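Long-range contacts in malonyl CoA reductase (malonate semialdehyde-forming) (Sulfolobus tokodaii, PDB 2EP5), which probably reduces malonyl-CoA to 3-oxopropanoate (malonate semialdehyde) with NADPH, as a member of the aspartate-semialdehyde dehydrogenase family: residues K4-L9 against Y29-K34; V16-V21 against D48-I53; V78-S83 against I103-A108; N276-P281 against T340-K345. All blocks are in the same frame, centred on the assembly; numbering follows the deposited sequence.

Interaction 1 (K4-L9 against Y29-K34); sequences KIKVSL and YLELVK
Five backbone hydrogen bonds sew strand 5-9 to strand 30-34 in parallel. Ile5 N starts the series on Tyr29 O at 2.7 Å, the donor lying in the carbonyl plane, and Val33 N reaches Val7 O at 3.0 Å almost along the C=O axis. Past Val7 the pairing slips by one residue, a beta bulge on the 30-34 side, so Ser8 faces Lys34 and Leu9 N bonds to Lys34 O at 2.7 Å along a more bent path (143° at the hydrogen).

The side chains divide by face. On one, Ile5, Val7, Leu30 and Leu32 are buried, as suits a sheet face covered by helices: Val7 CG1 comes obliquely to Leu30 CG (4.2 Å), while Leu32, its CG anti to the backbone N, carries CD1 to Leu9 CB (4.0 Å). On the other face Lys6 and Glu31 run side by side in the same direction, and NZ meets OE1 in a 3.6 Å salt bridge; the long methylene chain of Lys6, bent at chi4, lets its ammonium reach the shorter Glu31 near solvent. At the start of the pair, Ile5 CD1 rests 3.9 Å from Tyr29 CD2.

Farther out, Lys34 NZ is held by Asp74 O. These strands are the first two of the Rossmann-type domain, joined by helix 15-24 in a beta-alpha-beta unit; that helix packs on Leu9 and Leu30, strand 80-83 pairs with the other edge of strand 5-10, and helix 334-347 touches Tyr29 and Leu30.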
loop_
_atom_site.group_PDB
_atom_site.type_symbol
_atom_site.label_atom_id
_atom_site.label_comp_id
_atom_site.label_asym_id
_atom_site.label_seq_id
_atom_site.Cartn_x
_atom_site.Cartn_y
_atom_site.Cartn_z
ATOM N N LYS A 4 2.390 0.919 -45.326
ATOM C CA LYS A 4 1.734 1.421 -44.133
ATOM C C LYS A 4 0.227 1.629 -44.236
ATOM O O LYS A 4 -0.291 2.011 -45.277
ATOM C CB LYS A 4 2.400 2.728 -43.691
ATOM C CG LYS A 4 3.607 2.530 -42.776
ATOM C CD LYS A 4 4.727 1.748 -43.447
ATOM C CE LYS A 4 5.833 1.384 -42.455
ATOM N NZ LYS A 4 6.443 2.566 -41.780
ATOM N N ILE A 5 -0.464 1.350 -43.136
ATOM C CA ILE A 5 -1.904 1.543 -43.036
ATOM C C ILE A 5 -2.034 2.697 -42.045
ATOM O O ILE A 5 -1.604 2.590 -40.894
ATOM C CB ILE A 5 -2.622 0.294 -42.465
ATOM C CG1 ILE A 5 -2.630 -0.829 -43.499
ATOM C CG2 ILE A 5 -4.052 0.631 -42.095
ATOM C CD1 ILE A 5 -1.262 -1.352 -43.857
ATOM N N LYS A 6 -2.607 3.804 -42.501
ATOM C CA LYS A 6 -2.764 4.982 -41.658
ATOM C C LYS A 6 -3.921 4.874 -40.674
ATOM O O LYS A 6 -5.058 4.611 -41.060
ATOM C CB LYS A 6 -2.929 6.214 -42.545
ATOM C CG LYS A 6 -1.684 6.509 -43.367
ATOM C CD LYS A 6 -1.866 7.710 -44.273
ATOM C CE LYS A 6 -0.525 8.160 -44.840
ATOM N NZ LYS A 6 0.253 7.038 -45.454
ATOM N N VAL A 7 -3.628 5.082 -39.396
ATOM C CA VAL A 7 -4.655 4.996 -38.365
ATOM C C VAL A 7 -4.742 6.241 -37.482
ATOM O O VAL A 7 -3.794 7.022 -37.379
ATOM C CB VAL A 7 -4.419 3.768 -37.450
ATOM C CG1 VAL A 7 -4.312 2.500 -38.298
ATOM C CG2 VAL A 7 -3.156 3.969 -36.602
ATOM N N SER A 8 -5.901 6.435 -36.865
ATOM C CA SER A 8 -6.093 7.552 -35.951
ATOM C C SER A 8 -6.517 6.916 -34.627
ATOM O O SER A 8 -6.939 5.762 -34.605
ATOM C CB SER A 8 -7.179 8.498 -36.460
ATOM O OG SER A 8 -8.456 7.911 -36.369
ATOM N N LEU A 9 -6.404 7.659 -33.533
ATOM C CA LEU A 9 -6.761 7.129 -32.221
ATOM C C LEU A 9 -7.656 8.061 -31.407
ATOM O O LEU A 9 -7.269 9.191 -31.098
ATOM C CB LEU A 9 -5.488 6.821 -31.429
ATOM C CG LEU A 9 -5.649 6.260 -30.008
ATOM C CD1 LEU A 9 -6.323 4.890 -30.060
ATOM C CD2 LEU A 9 -4.280 6.161 -29.332
ATOM N N TYR A 29 3.654 -1.807 -39.761
ATOM C CA TYR A 29 2.863 -1.179 -40.822
ATOM C C TYR A 29 1.734 -0.236 -40.397
ATOM O O TYR A 29 1.219 0.515 -41.222
ATOM C CB TYR A 29 2.292 -2.239 -41.768
ATOM C CG TYR A 29 1.634 -3.415 -41.091
ATOM C CD1 TYR A 29 2.389 -4.498 -40.649
ATOM C CD2 TYR A 29 0.252 -3.458 -40.914
ATOM C CE1 TYR A 29 1.783 -5.598 -40.053
ATOM C CE2 TYR A 29 -0.364 -4.553 -40.319
ATOM C CZ TYR A 29 0.405 -5.617 -39.894
ATOM O OH TYR A 29 -0.199 -6.715 -39.327
ATOM N N LEU A 30 1.338 -0.278 -39.130
ATOM C CA LEU A 30 0.285 0.607 -38.640
ATOM C C LEU A 30 0.922 1.957 -38.310
ATOM O O LEU A 30 1.694 2.064 -37.363
ATOM C CB LEU A 30 -0.366 0.005 -37.389
ATOM C CG LEU A 30 -1.727 -0.697 -37.491
ATOM C CD1 LEU A 30 -1.890 -1.396 -38.824
ATOM C CD2 LEU A 30 -1.864 -1.677 -36.335
ATOM N N GLU A 31 0.601 2.982 -39.095
ATOM C CA GLU A 31 1.159 4.318 -38.896
ATOM C C GLU A 31 0.178 5.296 -38.255
ATOM O O GLU A 31 -0.737 5.804 -38.913
ATOM C CB GLU A 31 1.646 4.887 -40.233
ATOM C CG GLU A 31 2.153 6.330 -40.161
ATOM C CD GLU A 31 2.829 6.785 -41.451
ATOM O OE1 GLU A 31 2.293 6.497 -42.544
ATOM O OE2 GLU A 31 3.894 7.440 -41.372
ATOM N N LEU A 32 0.386 5.564 -36.971
ATOM C CA LEU A 32 -0.467 6.478 -36.229
ATOM C C LEU A 32 -0.185 7.901 -36.691
ATOM O O LEU A 32 0.906 8.438 -36.463
ATOM C CB LEU A 32 -0.203 6.340 -34.728
ATOM C CG LEU A 32 -0.946 7.298 -33.798
ATOM C CD1 LEU A 32 -2.451 7.146 -33.993
ATOM C CD2 LEU A 32 -0.547 7.012 -32.350
ATOM N N VAL A 33 -1.171 8.510 -37.344
ATOM C CA VAL A 33 -1.010 9.859 -37.857
ATOM C C VAL A 33 -1.916 10.872 -37.184
ATOM O O VAL A 33 -1.750 12.074 -37.383
ATOM C CB VAL A 33 -1.272 9.908 -39.371
ATOM C CG1 VAL A 33 -0.354 8.923 -40.085
ATOM C CG2 VAL A 33 -2.738 9.595 -39.661
ATOM N N LYS A 34 -2.870 10.392 -36.393
ATOM C CA LYS A 34 -3.800 11.287 -35.702
ATOM C C LYS A 34 -4.286 10.759 -34.358
ATOM O O LYS A 34 -4.693 9.604 -34.229
ATOM C CB LYS A 34 -5.022 11.591 -36.587
ATOM C CG LYS A 34 -4.734 12.517 -37.758
ATOM C CD LYS A 34 -5.941 12.688 -38.650
ATOM C CE LYS A 34 -5.653 13.708 -39.734
ATOM N NZ LYS A 34 -6.839 13.949 -40.589
#

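Interaction 2 (V16-V21 against D48-I53); sequences VGQKMV and DAVKWI
Gln18 is the first residue of the helical segment 16-21 to meet 48-53, and it carries most of the contact. With CG anti to its carbonyl carbon (chi1 -60°) and the chain extended beyond, the side chain leaves the helix 15-24 and slides past Trp52 in the opposite direction. CB lies 3.7 Å from Trp52 CZ3, and the amide continues over one face of the indole, offset toward its rim, with the two planes only 7° apart. The amide end meets the tip of Val50, and it lies among the backbone of Lys51 and Ile53, close to Lys51 O and Ile53 N. A glutamine suits this place because its methylene groups can lie on the indole while its flat polar end reaches main chain beyond.

One turn later, Val21 adds a looser apolar touch, CG1 to Trp52 CH2 at 4.5 Å. Its branched side chain is turned toward the loop, and Tyr46, on the short helix 46-49 that leads into this loop, packs against Gln18, Val21 and Trp52 alike, in the nucleotide-binding domain.

Chemically, this is a flat amide laid almost parallel on an aromatic ring, with a polar end set among peptide groups. Such a glutamine, buried between helix and loop, is likely to depend on that main chain to offset the cost of removing its amide from water.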
loop_
_atom_site.group_PDB
_atom_site.type_symbol
_atom_site.label_atom_id
_atom_site.label_comp_id
_atom_site.label_asym_id
_atom_site.label_seq_id
_atom_site.Cartn_x
_atom_site.Cartn_y
_atom_site.Cartn_z
ATOM N N VAL A 16 -5.437 3.447 -21.442
ATOM C CA VAL A 16 -5.464 2.549 -22.595
ATOM C C VAL A 16 -4.938 3.281 -23.825
ATOM O O VAL A 16 -4.227 2.706 -24.651
ATOM C CB VAL A 16 -6.887 2.021 -22.871
ATOM C CG1 VAL A 16 -6.940 1.346 -24.240
ATOM C CG2 VAL A 16 -7.286 1.034 -21.775
ATOM N N GLY A 17 -5.274 4.561 -23.923
ATOM C CA GLY A 17 -4.809 5.359 -25.043
ATOM C C GLY A 17 -3.296 5.472 -25.080
ATOM O O GLY A 17 -2.681 5.296 -26.131
ATOM N N GLN A 18 -2.684 5.762 -23.933
ATOM C CA GLN A 18 -1.234 5.900 -23.881
ATOM C C GLN A 18 -0.558 4.575 -24.199
ATOM O O GLN A 18 0.473 4.550 -24.862
ATOM C CB GLN A 18 -0.795 6.436 -22.512
ATOM C CG GLN A 18 -1.396 7.812 -22.195
ATOM C CD GLN A 18 -0.830 8.433 -20.929
ATOM O OE1 GLN A 18 -1.446 9.321 -20.326
ATOM N NE2 GLN A 18 0.352 7.980 -20.525
ATOM N N LYS A 19 -1.139 3.469 -23.741
ATOM C CA LYS A 19 -0.581 2.149 -24.041
ATOM C C LYS A 19 -0.558 1.951 -25.560
ATOM O O LYS A 19 0.443 1.523 -26.131
ATOM C CB LYS A 19 -1.439 1.039 -23.424
ATOM C CG LYS A 19 -0.938 0.521 -22.095
ATOM C CD LYS A 19 0.352 -0.280 -22.242
ATOM C CE LYS A 19 0.982 -0.510 -20.875
ATOM N NZ LYS A 19 2.248 -1.287 -20.952
ATOM N N MET A 20 -1.676 2.260 -26.207
ATOM C CA MET A 20 -1.779 2.100 -27.649
ATOM C C MET A 20 -0.799 3.010 -28.382
ATOM O O MET A 20 -0.141 2.589 -29.331
ATOM C CB MET A 20 -3.218 2.373 -28.101
ATOM C CG MET A 20 -4.205 1.355 -27.563
ATOM S SD MET A 20 -5.905 1.681 -28.013
ATOM C CE MET A 20 -5.967 0.973 -29.652
ATOM N N VAL A 21 -0.708 4.259 -27.943
ATOM C CA VAL A 21 0.215 5.196 -28.562
ATOM C C VAL A 21 1.620 4.610 -28.495
ATOM O O VAL A 21 2.364 4.657 -29.475
ATOM C CB VAL A 21 0.193 6.563 -27.848
ATOM C CG1 VAL A 21 1.406 7.396 -28.256
ATOM C CG2 VAL A 21 -1.075 7.316 -28.216
ATOM N N ASP A 48 1.643 18.274 -25.370
ATOM C CA ASP A 48 1.152 19.388 -24.572
ATOM C C ASP A 48 -0.225 19.149 -23.986
ATOM O O ASP A 48 -0.697 19.937 -23.171
ATOM C CB ASP A 48 1.125 20.674 -25.408
ATOM C CG ASP A 48 2.520 21.188 -25.741
ATOM O OD1 ASP A 48 3.353 21.291 -24.819
ATOM O OD2 ASP A 48 2.784 21.496 -26.921
ATOM N N ALA A 49 -0.869 18.061 -24.389
ATOM C CA ALA A 49 -2.209 17.775 -23.896
ATOM C C ALA A 49 -2.270 16.572 -22.973
ATOM O O ALA A 49 -3.143 16.489 -22.111
ATOM C CB ALA A 49 -3.163 17.575 -25.074
ATOM N N VAL A 50 -1.344 15.639 -23.149
ATOM C CA VAL A 50 -1.335 14.439 -22.330
ATOM C C VAL A 50 -0.483 14.540 -21.071
ATOM O O VAL A 50 0.487 15.290 -21.005
ATOM C CB VAL A 50 -0.836 13.220 -23.137
ATOM C CG1 VAL A 50 0.644 13.378 -23.453
ATOM C CG2 VAL A 50 -1.078 11.933 -22.353
ATOM N N LYS A 51 -0.885 13.769 -20.070
ATOM C CA LYS A 51 -0.184 13.666 -18.800
ATOM C C LYS A 51 0.384 12.254 -18.890
ATOM O O LYS A 51 -0.249 11.291 -18.450
ATOM C CB LYS A 51 -1.175 13.768 -17.641
ATOM C CG LYS A 51 -1.166 15.093 -16.900
ATOM C CD LYS A 51 -0.005 15.156 -15.904
ATOM C CE LYS A 51 -0.162 16.341 -14.951
ATOM N NZ LYS A 51 0.912 16.415 -13.918
ATOM N N TRP A 52 1.565 12.141 -19.493
ATOM C CA TRP A 52 2.213 10.853 -19.692
ATOM C C TRP A 52 2.255 10.025 -18.416
ATOM O O TRP A 52 2.734 10.466 -17.367
ATOM C CB TRP A 52 3.623 11.048 -20.244
ATOM C CG TRP A 52 4.177 9.836 -20.917
ATOM C CD1 TRP A 52 5.366 9.232 -20.652
ATOM C CD2 TRP A 52 3.594 9.113 -22.009
ATOM N NE1 TRP A 52 5.569 8.178 -21.514
ATOM C CE2 TRP A 52 4.495 8.082 -22.357
ATOM C CE3 TRP A 52 2.398 9.235 -22.729
ATOM C CZ2 TRP A 52 4.239 7.175 -23.394
ATOM C CZ3 TRP A 52 2.143 8.332 -23.763
ATOM C CH2 TRP A 52 3.060 7.317 -24.085
ATOM N N ILE A 53 1.751 8.804 -18.534
ATOM C CA ILE A 53 1.667 7.889 -17.415
ATOM C C ILE A 53 2.407 6.591 -17.703
ATOM O O ILE A 53 2.635 5.792 -16.802
ATOM C CB ILE A 53 0.172 7.611 -17.104
ATOM C CG1 ILE A 53 -0.124 8.018 -15.667
ATOM C CG2 ILE A 53 -0.199 6.162 -17.430
ATOM C CD1 ILE A 53 0.116 9.482 -15.393
#

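Interaction 3 (V78-S83 against I103-A108); sequences VDVVLS and IVVSNA
Strands 80-83 and 103-106 are the two strands of a right-handed beta-alpha-beta crossover, with helix 87-99 between them, in the parallel sheet of the Rossmann-type domain.

Backbone bonding comes first. Val81 N gives to Ile103 O at 2.8 Å, nearly along the C=O axis, and Val105 N returns to Val81 O at 2.9 Å. Ser83 N then bonds to Val105 O, more bent at 141°, and Asn107 N closes the series on Ser83 O at 3.1 Å. At the other end a water bridges the chains, donating to Asp79 O and accepting from Ile103 N.

Apolar packing falls mostly to valines, whose methyls lie close to the backbone, with Leu82 reaching farther. Val80 CG1 crosses obliquely to Val105 CG2 (4.0 Å), and Leu82 lies alongside Val105, its CD2 4.1 Å from CB. Helix 334-347 covers Leu82 and Val105, whereas Val104, on the other face, packs against helix 87-99.

Two serines lie at the C-terminal ends of the strands. Both Ser83 OG and Ser106 OG are hydrogen-bonded to Glu94 OE2, and Lys147 NZ also bonds Ser106 OG; this lysine would probably balance the carboxylate's charge. An alanine in place of Ser106 would lose the bonds of Ser106 OG to Glu94, Lys147 and Ala108 N, and would probably loosen the turn that follows the strand. That turn is an ST turn: Ser106 OG, anti to its own backbone N (chi1 160°), accepts from Ala108 N at 3.0 Å.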
loop_
_atom_site.group_PDB
_atom_site.type_symbol
_atom_site.label_atom_id
_atom_site.label_comp_id
_atom_site.label_asym_id
_atom_site.label_seq_id
_atom_site.Cartn_x
_atom_site.Cartn_y
_atom_site.Cartn_z
ATOM N N VAL A 78 -7.813 8.923 -42.962
ATOM C CA VAL A 78 -7.369 7.760 -42.202
ATOM C C VAL A 78 -7.939 6.457 -42.753
ATOM O O VAL A 78 -9.092 6.401 -43.170
ATOM C CB VAL A 78 -7.759 7.869 -40.708
ATOM C CG1 VAL A 78 -7.169 6.702 -39.937
ATOM C CG2 VAL A 78 -7.266 9.188 -40.130
ATOM N N ASP A 79 -7.115 5.413 -42.754
ATOM C CA ASP A 79 -7.535 4.110 -43.241
ATOM C C ASP A 79 -8.443 3.420 -42.233
ATOM O O ASP A 79 -9.445 2.814 -42.608
ATOM C CB ASP A 79 -6.320 3.223 -43.521
ATOM C CG ASP A 79 -5.628 3.576 -44.825
ATOM O OD1 ASP A 79 -6.298 3.546 -45.883
ATOM O OD2 ASP A 79 -4.417 3.877 -44.792
ATOM N N VAL A 80 -8.082 3.509 -40.955
ATOM C CA VAL A 80 -8.867 2.896 -39.888
ATOM C C VAL A 80 -8.840 3.769 -38.642
ATOM O O VAL A 80 -7.809 4.339 -38.290
ATOM C CB VAL A 80 -8.317 1.503 -39.510
ATOM C CG1 VAL A 80 -9.147 0.898 -38.379
ATOM C CG2 VAL A 80 -8.330 0.595 -40.723
ATOM N N VAL A 81 -9.980 3.889 -37.984
ATOM C CA VAL A 81 -10.058 4.679 -36.771
ATOM C C VAL A 81 -10.123 3.723 -35.593
ATOM O O VAL A 81 -10.993 2.852 -35.545
ATOM C CB VAL A 81 -11.309 5.556 -36.740
ATOM C CG1 VAL A 81 -11.306 6.406 -35.479
ATOM C CG2 VAL A 81 -11.358 6.437 -37.972
ATOM N N LEU A 82 -9.180 3.866 -34.666
ATOM C CA LEU A 82 -9.150 3.032 -33.472
ATOM C C LEU A 82 -9.734 3.890 -32.358
ATOM O O LEU A 82 -9.558 5.105 -32.353
ATOM C CB LEU A 82 -7.717 2.625 -33.130
ATOM C CG LEU A 82 -6.863 2.050 -34.261
ATOM C CD1 LEU A 82 -5.619 1.447 -33.646
ATOM C CD2 LEU A 82 -7.619 0.993 -35.047
ATOM N N SER A 83 -10.425 3.265 -31.413
ATOM C CA SER A 83 -11.054 4.019 -30.341
ATOM C C SER A 83 -10.855 3.455 -28.943
ATOM O O SER A 83 -11.022 2.254 -28.703
ATOM C CB SER A 83 -12.556 4.146 -30.616
ATOM O OG SER A 83 -13.190 4.938 -29.626
ATOM N N ILE A 103 -14.107 3.198 -41.009
ATOM C CA ILE A 103 -13.947 1.854 -40.450
ATOM C C ILE A 103 -13.467 2.095 -39.008
ATOM O O ILE A 103 -12.385 2.648 -38.789
ATOM C CB ILE A 103 -12.868 1.038 -41.189
ATOM C CG1 ILE A 103 -13.316 0.746 -42.626
ATOM C CG2 ILE A 103 -12.606 -0.260 -40.435
ATOM C CD1 ILE A 103 -12.316 -0.060 -43.422
ATOM N N VAL A 104 -14.281 1.697 -38.033
ATOM C CA VAL A 104 -13.947 1.904 -36.628
ATOM C C VAL A 104 -13.763 0.609 -35.844
ATOM O O VAL A 104 -14.602 -0.294 -35.920
ATOM C CB VAL A 104 -15.052 2.729 -35.915
ATOM C CG1 VAL A 104 -14.674 2.973 -34.462
ATOM C CG2 VAL A 104 -15.277 4.045 -36.638
ATOM N N VAL A 105 -12.662 0.533 -35.093
ATOM C CA VAL A 105 -12.348 -0.612 -34.233
ATOM C C VAL A 105 -12.227 0.004 -32.837
ATOM O O VAL A 105 -11.304 0.782 -32.560
ATOM C CB VAL A 105 -11.012 -1.284 -34.612
ATOM C CG1 VAL A 105 -10.776 -2.503 -33.724
ATOM C CG2 VAL A 105 -11.030 -1.702 -36.070
ATOM N N SER A 106 -13.162 -0.347 -31.962
ATOM C CA SER A 106 -13.212 0.236 -30.630
ATOM C C SER A 106 -13.280 -0.730 -29.457
ATOM O O SER A 106 -13.879 -1.808 -29.562
ATOM C CB SER A 106 -14.414 1.184 -30.571
ATOM O OG SER A 106 -14.803 1.442 -29.239
ATOM N N ASN A 107 -12.665 -0.348 -28.334
ATOM C CA ASN A 107 -12.727 -1.196 -27.154
ATOM C C ASN A 107 -13.679 -0.629 -26.103
ATOM O O ASN A 107 -13.709 -1.089 -24.967
ATOM C CB ASN A 107 -11.321 -1.485 -26.564
ATOM C CG ASN A 107 -10.480 -0.226 -26.311
ATOM O OD1 ASN A 107 -9.294 -0.190 -26.661
ATOM N ND2 ASN A 107 -11.070 0.785 -25.686
ATOM N N ALA A 108 -14.470 0.366 -26.496
ATOM C CA ALA A 108 -15.463 0.963 -25.597
ATOM C C ALA A 108 -16.708 0.077 -25.646
ATOM O O ALA A 108 -17.007 -0.521 -26.675
ATOM C CB ALA A 108 -15.805 2.374 -26.043
HETATM O O HOH W 1 -11.923 4.055 -42.585
#

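Interaction 4 (N276-P281 against T340-K345); sequences NLPTAP and TVEVMK
A type I beta turn, Leu277 to Ala280, follows the Schellman motif that ends helix 271-274, and Glu342 of helix 334-347 reaches into it. This ties the loop before strand 285-287, in the dimerisation domain, to a helix that also lies against the nucleotide-binding sheet. From CB, which lies 4.1 Å from Leu277 CD1, the side chain leaves with CG anti to the carbonyl carbon (chi1 -47°) and runs extended to the carboxylate. CD comes against the Pro278 ring, the two side chains meeting tip to tip. OE1 accepts from Thr279 N at 2.8 Å through its syn lone pair, and it also lies near Leu277 CB. OE2 accepts a hydrogen bond from Thr279 OG1, although the position of this oxygen is less sure. Threonine suits the spot because backbone N-H and hydroxyl together offer one donor to each carboxylate oxygen. Proline, with its fixed phi, fits the second position of the turn.

An alanine here in place of Glu342 would remove both bonds to Thr279 and would probably leave the turn less firmly held to the helix. Beside this polar pair, Leu277 crosses Val343 at about a right angle, and CD1 of Leu277 meets CG2 of Val343 at 3.5 Å.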
loop_
_atom_site.group_PDB
_atom_site.type_symbol
_atom_site.label_atom_id
_atom_site.label_comp_id
_atom_site.label_asym_id
_atom_site.label_seq_id
_atom_site.Cartn_x
_atom_site.Cartn_y
_atom_site.Cartn_z
ATOM N N ASN A 276 1.792 -15.222 -37.577
ATOM C CA ASN A 276 2.819 -14.458 -36.882
ATOM C C ASN A 276 2.557 -12.964 -36.948
ATOM O O ASN A 276 3.403 -12.201 -37.410
ATOM C CB ASN A 276 4.190 -14.745 -37.486
ATOM C CG ASN A 276 4.577 -16.187 -37.363
ATOM O OD1 ASN A 276 4.002 -17.048 -38.020
ATOM N ND2 ASN A 276 5.552 -16.469 -36.508
ATOM N N LEU A 277 1.384 -12.549 -36.488
ATOM C CA LEU A 277 1.038 -11.138 -36.504
ATOM C C LEU A 277 1.880 -10.427 -35.440
ATOM O O LEU A 277 2.065 -10.942 -34.335
ATOM C CB LEU A 277 -0.464 -10.968 -36.246
ATOM C CG LEU A 277 -1.375 -11.760 -37.200
ATOM C CD1 LEU A 277 -2.828 -11.460 -36.894
ATOM C CD2 LEU A 277 -1.066 -11.393 -38.648
ATOM N N PRO A 278 2.402 -9.232 -35.769
ATOM C CA PRO A 278 3.239 -8.420 -34.878
ATOM C C PRO A 278 2.830 -8.301 -33.417
ATOM O O PRO A 278 3.691 -8.280 -32.537
ATOM C CB PRO A 278 3.291 -7.057 -35.585
ATOM C CG PRO A 278 2.112 -7.071 -36.509
ATOM C CD PRO A 278 2.089 -8.484 -36.998
ATOM N N THR A 279 1.530 -8.232 -33.153
ATOM C CA THR A 279 1.057 -8.094 -31.782
ATOM C C THR A 279 0.578 -9.404 -31.140
ATOM O O THR A 279 0.142 -9.414 -29.986
ATOM C CB THR A 279 -0.056 -7.039 -31.723
ATOM O OG1 THR A 279 0.440 -5.819 -32.286
ATOM C CG2 THR A 279 -0.497 -6.776 -30.277
ATOM N N ALA A 280 0.677 -10.506 -31.879
ATOM C CA ALA A 280 0.262 -11.810 -31.365
ATOM C C ALA A 280 1.378 -12.492 -30.570
ATOM O O ALA A 280 2.488 -12.662 -31.068
ATOM C CB ALA A 280 -0.159 -12.710 -32.509
ATOM N N PRO A 281 1.097 -12.901 -29.324
ATOM C CA PRO A 281 2.135 -13.566 -28.524
ATOM C C PRO A 281 2.362 -14.980 -29.064
ATOM O O PRO A 281 1.469 -15.541 -29.696
ATOM C CB PRO A 281 1.530 -13.573 -27.125
ATOM C CG PRO A 281 0.077 -13.781 -27.411
ATOM C CD PRO A 281 -0.179 -12.839 -28.588
ATOM N N THR A 340 -6.565 -6.902 -33.381
ATOM C CA THR A 340 -7.772 -7.079 -34.173
ATOM C C THR A 340 -7.565 -6.457 -35.541
ATOM O O THR A 340 -7.959 -7.036 -36.552
ATOM C CB THR A 340 -9.001 -6.445 -33.482
ATOM O OG1 THR A 340 -9.233 -7.105 -32.230
ATOM C CG2 THR A 340 -10.246 -6.593 -34.358
ATOM N N VAL A 341 -6.932 -5.285 -35.578
ATOM C CA VAL A 341 -6.665 -4.622 -36.854
ATOM C C VAL A 341 -5.703 -5.477 -37.688
ATOM O O VAL A 341 -5.905 -5.652 -38.893
ATOM C CB VAL A 341 -6.036 -3.207 -36.675
ATOM C CG1 VAL A 341 -5.800 -2.578 -38.040
ATOM C CG2 VAL A 341 -6.953 -2.316 -35.850
ATOM N N GLU A 342 -4.670 -6.021 -37.050
ATOM C CA GLU A 342 -3.713 -6.853 -37.782
ATOM C C GLU A 342 -4.438 -8.028 -38.449
ATOM O O GLU A 342 -4.206 -8.332 -39.621
ATOM C CB GLU A 342 -2.618 -7.375 -36.843
ATOM C CG GLU A 342 -2.017 -6.298 -35.949
ATOM C CD GLU A 342 -0.811 -6.773 -35.151
ATOM O OE1 GLU A 342 -0.712 -7.981 -34.853
ATOM O OE2 GLU A 342 0.039 -5.929 -34.806
ATOM N N VAL A 343 -5.321 -8.681 -37.702
ATOM C CA VAL A 343 -6.076 -9.808 -38.234
ATOM C C VAL A 343 -6.921 -9.387 -39.443
ATOM O O VAL A 343 -6.952 -10.081 -40.460
ATOM C CB VAL A 343 -7.019 -10.408 -37.161
ATOM C CG1 VAL A 343 -7.953 -11.423 -37.803
ATOM C CG2 VAL A 343 -6.205 -11.057 -36.043
ATOM N N MET A 344 -7.605 -8.253 -39.316
ATOM C CA MET A 344 -8.454 -7.736 -40.381
ATOM C C MET A 344 -7.652 -7.526 -41.663
ATOM O O MET A 344 -8.123 -7.841 -42.754
ATOM C CB MET A 344 -9.108 -6.419 -39.944
ATOM C CG MET A 344 -10.195 -6.572 -38.884
ATOM S SD MET A 344 -10.784 -4.988 -38.234
ATOM C CE MET A 344 -11.949 -4.483 -39.494
ATOM N N LYS A 345 -6.440 -6.993 -41.535
ATOM C CA LYS A 345 -5.596 -6.784 -42.706
ATOM C C LYS A 345 -5.253 -8.160 -43.281
ATOM O O LYS A 345 -5.338 -8.383 -44.488
ATOM C CB LYS A 345 -4.318 -6.032 -42.316
ATOM C CG LYS A 345 -3.315 -5.849 -43.453
ATOM C CD LYS A 345 -3.887 -5.013 -44.588
ATOM C CE LYS A 345 -2.897 -4.889 -45.748
ATOM N NZ LYS A 345 -3.417 -4.030 -46.854
#

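How the interactions relate
Interactions 1 and 3 belong to one parallel sheet, their centres 10 Å apart, joined where strand 5-10 pairs with 80-83: Ser8 O lies 2.9 Å from Leu82 N, a probable hydrogen bond. Interaction 2 packs on interaction 1 through Leu9 CD2 and Val21 CG2 (3.6 Å), and Met20 continues to Leu82 of interaction 3. Interaction 4 brings helix 334-347 to the sheet, Leu82 CD2 to Val341 CG2 at 3.5 Å, and Tyr29 of interaction 1 reaches Glu342 and Pro278. Interactions 2 and 4 do not touch. Interaction 3 lies nearest the predicted catalytic site: the side chain of Asn107 is about 8 Å from that of Cys151, the probable acyl-thioester residue.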